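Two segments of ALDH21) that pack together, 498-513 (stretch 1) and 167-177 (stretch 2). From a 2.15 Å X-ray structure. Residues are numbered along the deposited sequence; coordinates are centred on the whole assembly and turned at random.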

# COMPACT_ATOMS: atom_id res chain seq x y z
N MET A 498 13.43 9.23 -0.10
CA MET A 498 13.93 7.85 0.06
C MET A 498 13.69 7.00 -1.18
O MET A 498 14.58 6.25 -1.55
CB MET A 498 13.31 7.18 1.29
CG MET A 498 13.87 7.71 2.56
SD MET A 498 12.90 7.20 3.97
CE MET A 498 13.42 5.44 4.05
N ASP A 499 12.51 7.13 -1.83
CA ASP A 499 12.19 6.41 -3.07
C ASP A 499 13.25 6.59 -4.17
O ASP A 499 13.62 5.62 -4.83
CB ASP A 499 10.81 6.83 -3.61
CG ASP A 499 9.67 6.00 -3.09
OD1 ASP A 499 9.71 4.75 -3.26
OD2 ASP A 499 8.70 6.60 -2.56
N ASP A 500 13.74 7.83 -4.35
CA ASP A 500 14.76 8.17 -5.35
C ASP A 500 16.15 7.63 -5.02
O ASP A 500 16.99 7.50 -5.91
CB ASP A 500 14.78 9.68 -5.61
CG ASP A 500 13.47 10.19 -6.23
OD1 ASP A 500 12.97 9.55 -7.17
OD2 ASP A 500 12.92 11.16 -5.71
N MET A 501 16.40 7.30 -3.74
CA MET A 501 17.66 6.72 -3.26
C MET A 501 17.59 5.19 -3.18
O MET A 501 18.48 4.53 -2.63
CB MET A 501 18.03 7.33 -1.91
CG MET A 501 18.46 8.75 -2.03
SD MET A 501 18.57 9.60 -0.46
CE MET A 501 18.68 11.30 -1.03
N LEU A 502 16.51 4.62 -3.72
CA LEU A 502 16.26 3.18 -3.71
C LEU A 502 16.09 2.63 -5.11
O LEU A 502 15.50 3.28 -5.97
CB LEU A 502 15.03 2.84 -2.85
CG LEU A 502 15.22 2.92 -1.32
CD1 LEU A 502 13.87 2.99 -0.61
CD2 LEU A 502 16.04 1.77 -0.78
N GLU A 503 16.63 1.44 -5.35
CA GLU A 503 16.48 0.73 -6.62
C GLU A 503 15.62 -0.49 -6.40
O GLU A 503 15.77 -1.19 -5.41
CB GLU A 503 17.84 0.35 -7.25
CG GLU A 503 18.46 1.49 -8.05
CD GLU A 503 17.84 1.81 -9.40
OE1 GLU A 503 18.38 2.70 -10.09
OE2 GLU A 503 16.80 1.21 -9.76
N THR A 504 14.70 -0.73 -7.33
CA THR A 504 13.82 -1.89 -7.29
C THR A 504 14.54 -3.13 -7.83
O THR A 504 15.19 -3.05 -8.88
CB THR A 504 12.53 -1.58 -8.09
OG1 THR A 504 11.86 -0.51 -7.44
CG2 THR A 504 11.59 -2.79 -8.17
N LYS A 505 14.42 -4.26 -7.13
CA LYS A 505 14.95 -5.55 -7.57
C LYS A 505 13.87 -6.59 -7.33
O LYS A 505 13.30 -6.65 -6.25
CB LYS A 505 16.25 -5.94 -6.86
CG LYS A 505 17.02 -7.09 -7.54
CD LYS A 505 18.23 -7.58 -6.71
CE LYS A 505 19.23 -6.48 -6.36
NZ LYS A 505 20.43 -7.00 -5.63
N VAL A 506 13.60 -7.42 -8.34
CA VAL A 506 12.61 -8.51 -8.20
C VAL A 506 13.30 -9.88 -8.22
O VAL A 506 14.21 -10.10 -9.01
CB VAL A 506 11.43 -8.40 -9.22
CG1 VAL A 506 11.93 -8.43 -10.69
CG2 VAL A 506 10.34 -9.47 -8.97
N LEU A 507 12.87 -10.78 -7.35
CA LEU A 507 13.29 -12.18 -7.33
C LEU A 507 12.10 -12.93 -7.94
O LEU A 507 11.03 -13.01 -7.33
CB LEU A 507 13.58 -12.68 -5.88
CG LEU A 507 14.08 -14.11 -5.76
CD1 LEU A 507 15.46 -14.30 -6.45
CD2 LEU A 507 14.11 -14.57 -4.28
N VAL A 508 12.27 -13.39 -9.19
CA VAL A 508 11.24 -14.13 -9.91
C VAL A 508 11.50 -15.60 -9.59
O VAL A 508 12.57 -16.11 -9.87
CB VAL A 508 11.21 -13.84 -11.44
CG1 VAL A 508 10.16 -14.69 -12.16
CG2 VAL A 508 10.99 -12.34 -11.72
N MET A 509 10.54 -16.24 -8.94
CA MET A 509 10.66 -17.59 -8.43
C MET A 509 9.78 -18.58 -9.16
O MET A 509 8.55 -18.48 -9.12
CB MET A 509 10.34 -17.59 -6.91
CG MET A 509 11.04 -16.48 -6.13
SD MET A 509 10.25 -16.19 -4.52
CE MET A 509 10.95 -17.45 -3.62
N ARG A 510 10.41 -19.56 -9.80
CA ARG A 510 9.77 -20.62 -10.56
C ARG A 510 9.61 -21.90 -9.73
O ARG A 510 10.60 -22.54 -9.36
CB ARG A 510 10.54 -20.85 -11.88
CG ARG A 510 10.52 -22.28 -12.45
CD ARG A 510 9.66 -22.47 -13.67
NE ARG A 510 9.87 -21.47 -14.72
CZ ARG A 510 8.91 -21.09 -15.56
NH1 ARG A 510 7.72 -21.65 -15.50
NH2 ARG A 510 9.14 -20.14 -16.46
N ASN A 511 8.34 -22.25 -9.42
CA ASN A 511 7.94 -23.42 -8.64
C ASN A 511 8.72 -23.58 -7.31
O ASN A 511 9.13 -24.68 -6.96
CB ASN A 511 8.02 -24.72 -9.49
CG ASN A 511 7.10 -24.70 -10.70
OD1 ASN A 511 5.89 -24.44 -10.60
ND2 ASN A 511 7.67 -24.96 -11.86
N VAL A 512 8.93 -22.47 -6.60
CA VAL A 512 9.63 -22.51 -5.31
C VAL A 512 8.61 -23.03 -4.26
O VAL A 512 7.50 -22.51 -4.15
CB VAL A 512 10.30 -21.16 -4.95
CG1 VAL A 512 10.80 -21.15 -3.51
CG2 VAL A 512 11.45 -20.85 -5.91
N GLY A 513 8.99 -24.09 -3.57
CA GLY A 513 8.11 -24.74 -2.62
C GLY A 513 7.60 -26.05 -3.17
O GLY A 513 6.75 -26.69 -2.55
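Stretch 2 (167-177) NKGLQGIVKKF

Stretch 2 enters through a type II β turn from Asn167 to Leu170, then runs extended as a strand from Leu170 to Phe177; it lies antiparallel beside strand 502-510, which follows a helix ending near the start of stretch 1. The strand axes approach to 4.4 Å and their N-to-C directions make an angle of 151°, so the pair is twisted rather than strictly antiparallel. Register runs from Glu503 opposite Phe177 (CA to CA 5.1 Å), through Val506 opposite Val174 (CA to CA 4.4 Å), to Arg510 opposite Leu170 (CA to CA 4.9 Å). Hydrogen-bonded pairs alternate with non-hydrogen-bonded ones. Glu503 N donates to Phe177 O (2.7 Å) and Phe177 N to Glu503 O (2.8 Å); the same reciprocal pattern joins Lys505 with Lys175, Leu507 with Ile173, and Met509 with Gln171, where Gln171 N to Met509 O is longest at 3.2 Å. Beyond the strand, Asn511 N reaches Gly169 O at 2.9 Å. Gly169 has positive phi, and a CB there would clash with Asn511 OD1.

Side chains alternate between the faces. On the face of Thr504, Val506, Val508 and Arg510, Val506 CG2 meets Val174 CG2 at 3.8 Å, and Leu170 CD2 covers one face of the Arg510 guanidinium, 3.6 Å from Arg510 CB. Water 1 links Arg510 NH1 to Lys168 O, 2.7 Å from each. Lys176, also on this face, forms a salt bridge from NZ to Asp499 OD1 at 3.3 Å, a weak hydrogen bond. On the other face, Lys505 lies over the Phe177 ring, its NZ 3.9 Å from the ring centroid in a cation-pi contact, while Met509 SD packs 3.6 Å from Ile173 CD1. Water 3 bridges Gln171 NE2 (2.8 Å) and Val512 O (2.7 Å).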

# COMPACT_ATOMS: atom_id res chain seq x y z
N ASN A 167 2.51 -18.22 -17.56
CA ASN A 167 3.21 -17.80 -16.34
C ASN A 167 2.91 -18.66 -15.11
O ASN A 167 3.23 -18.24 -13.99
CB ASN A 167 2.93 -16.34 -16.06
CG ASN A 167 3.37 -15.44 -17.18
OD1 ASN A 167 4.53 -15.46 -17.60
ND2 ASN A 167 2.45 -14.65 -17.70
N LYS A 168 2.37 -19.86 -15.31
CA LYS A 168 2.06 -20.83 -14.25
C LYS A 168 3.30 -21.12 -13.37
O LYS A 168 4.40 -21.31 -13.90
CB LYS A 168 1.55 -22.14 -14.89
CG LYS A 168 1.16 -23.23 -13.88
CD LYS A 168 0.86 -24.56 -14.55
CE LYS A 168 0.55 -25.63 -13.52
NZ LYS A 168 -0.54 -26.55 -13.95
N GLY A 169 3.09 -21.16 -12.05
CA GLY A 169 4.10 -21.48 -11.05
C GLY A 169 5.08 -20.37 -10.76
O GLY A 169 6.11 -20.62 -10.13
N LEU A 170 4.77 -19.13 -11.16
CA LEU A 170 5.65 -17.99 -10.90
C LEU A 170 5.09 -17.05 -9.83
O LEU A 170 3.89 -16.78 -9.78
CB LEU A 170 6.01 -17.21 -12.19
CG LEU A 170 6.60 -18.02 -13.36
CD1 LEU A 170 6.68 -17.19 -14.65
CD2 LEU A 170 7.99 -18.56 -13.02
N GLN A 171 6.00 -16.57 -8.97
CA GLN A 171 5.73 -15.59 -7.91
C GLN A 171 6.99 -14.73 -7.83
O GLN A 171 8.05 -15.12 -8.30
CB GLN A 171 5.40 -16.28 -6.56
CG GLN A 171 6.60 -16.94 -5.89
CD GLN A 171 6.23 -17.74 -4.68
OE1 GLN A 171 5.84 -17.20 -3.64
NE2 GLN A 171 6.44 -19.06 -4.77
N GLY A 172 6.85 -13.57 -7.23
CA GLY A 172 7.97 -12.65 -7.10
C GLY A 172 8.03 -11.96 -5.77
O GLY A 172 7.00 -11.75 -5.11
N ILE A 173 9.24 -11.64 -5.35
CA ILE A 173 9.51 -10.83 -4.16
C ILE A 173 10.19 -9.57 -4.70
O ILE A 173 11.24 -9.66 -5.33
CB ILE A 173 10.37 -11.54 -3.08
CG1 ILE A 173 9.62 -12.77 -2.49
CG2 ILE A 173 10.78 -10.53 -1.96
CD1 ILE A 173 10.52 -13.78 -1.82
N VAL A 174 9.54 -8.42 -4.49
CA VAL A 174 10.05 -7.12 -4.92
C VAL A 174 10.61 -6.42 -3.69
O VAL A 174 9.88 -6.21 -2.73
CB VAL A 174 8.96 -6.27 -5.63
CG1 VAL A 174 9.55 -4.97 -6.15
CG2 VAL A 174 8.31 -7.05 -6.77
N LYS A 175 11.89 -6.08 -3.73
CA LYS A 175 12.58 -5.44 -2.61
C LYS A 175 13.35 -4.22 -3.14
O LYS A 175 13.69 -4.17 -4.31
CB LYS A 175 13.53 -6.47 -1.96
CG LYS A 175 13.97 -6.19 -0.55
CD LYS A 175 14.42 -7.47 0.11
CE LYS A 175 15.83 -7.40 0.63
NZ LYS A 175 16.16 -8.60 1.44
N LYS A 176 13.56 -3.23 -2.27
CA LYS A 176 14.27 -2.00 -2.61
C LYS A 176 15.65 -1.99 -2.00
O LYS A 176 15.83 -2.42 -0.86
CB LYS A 176 13.46 -0.76 -2.21
CG LYS A 176 12.23 -0.54 -3.07
CD LYS A 176 11.37 0.56 -2.50
CE LYS A 176 10.02 0.66 -3.18
NZ LYS A 176 10.06 1.63 -4.31
N PHE A 177 16.65 -1.54 -2.77
CA PHE A 177 18.04 -1.53 -2.35
C PHE A 177 18.65 -0.14 -2.44
O PHE A 177 18.26 0.62 -3.32
CB PHE A 177 18.85 -2.49 -3.26
CG PHE A 177 18.53 -3.95 -3.03
CD1 PHE A 177 17.40 -4.54 -3.60
CD2 PHE A 177 19.38 -4.75 -2.26
CE1 PHE A 177 17.09 -5.88 -3.35
CE2 PHE A 177 19.08 -6.10 -2.04
CZ PHE A 177 17.95 -6.66 -2.61
O HOH W 1 5.23 -21.04 -16.45
O HOH W 2 7.24 -20.01 -7.29
O HOH W 3 5.55 -21.06 -2.95
O HOH W 4 12.23 3.39 -5.59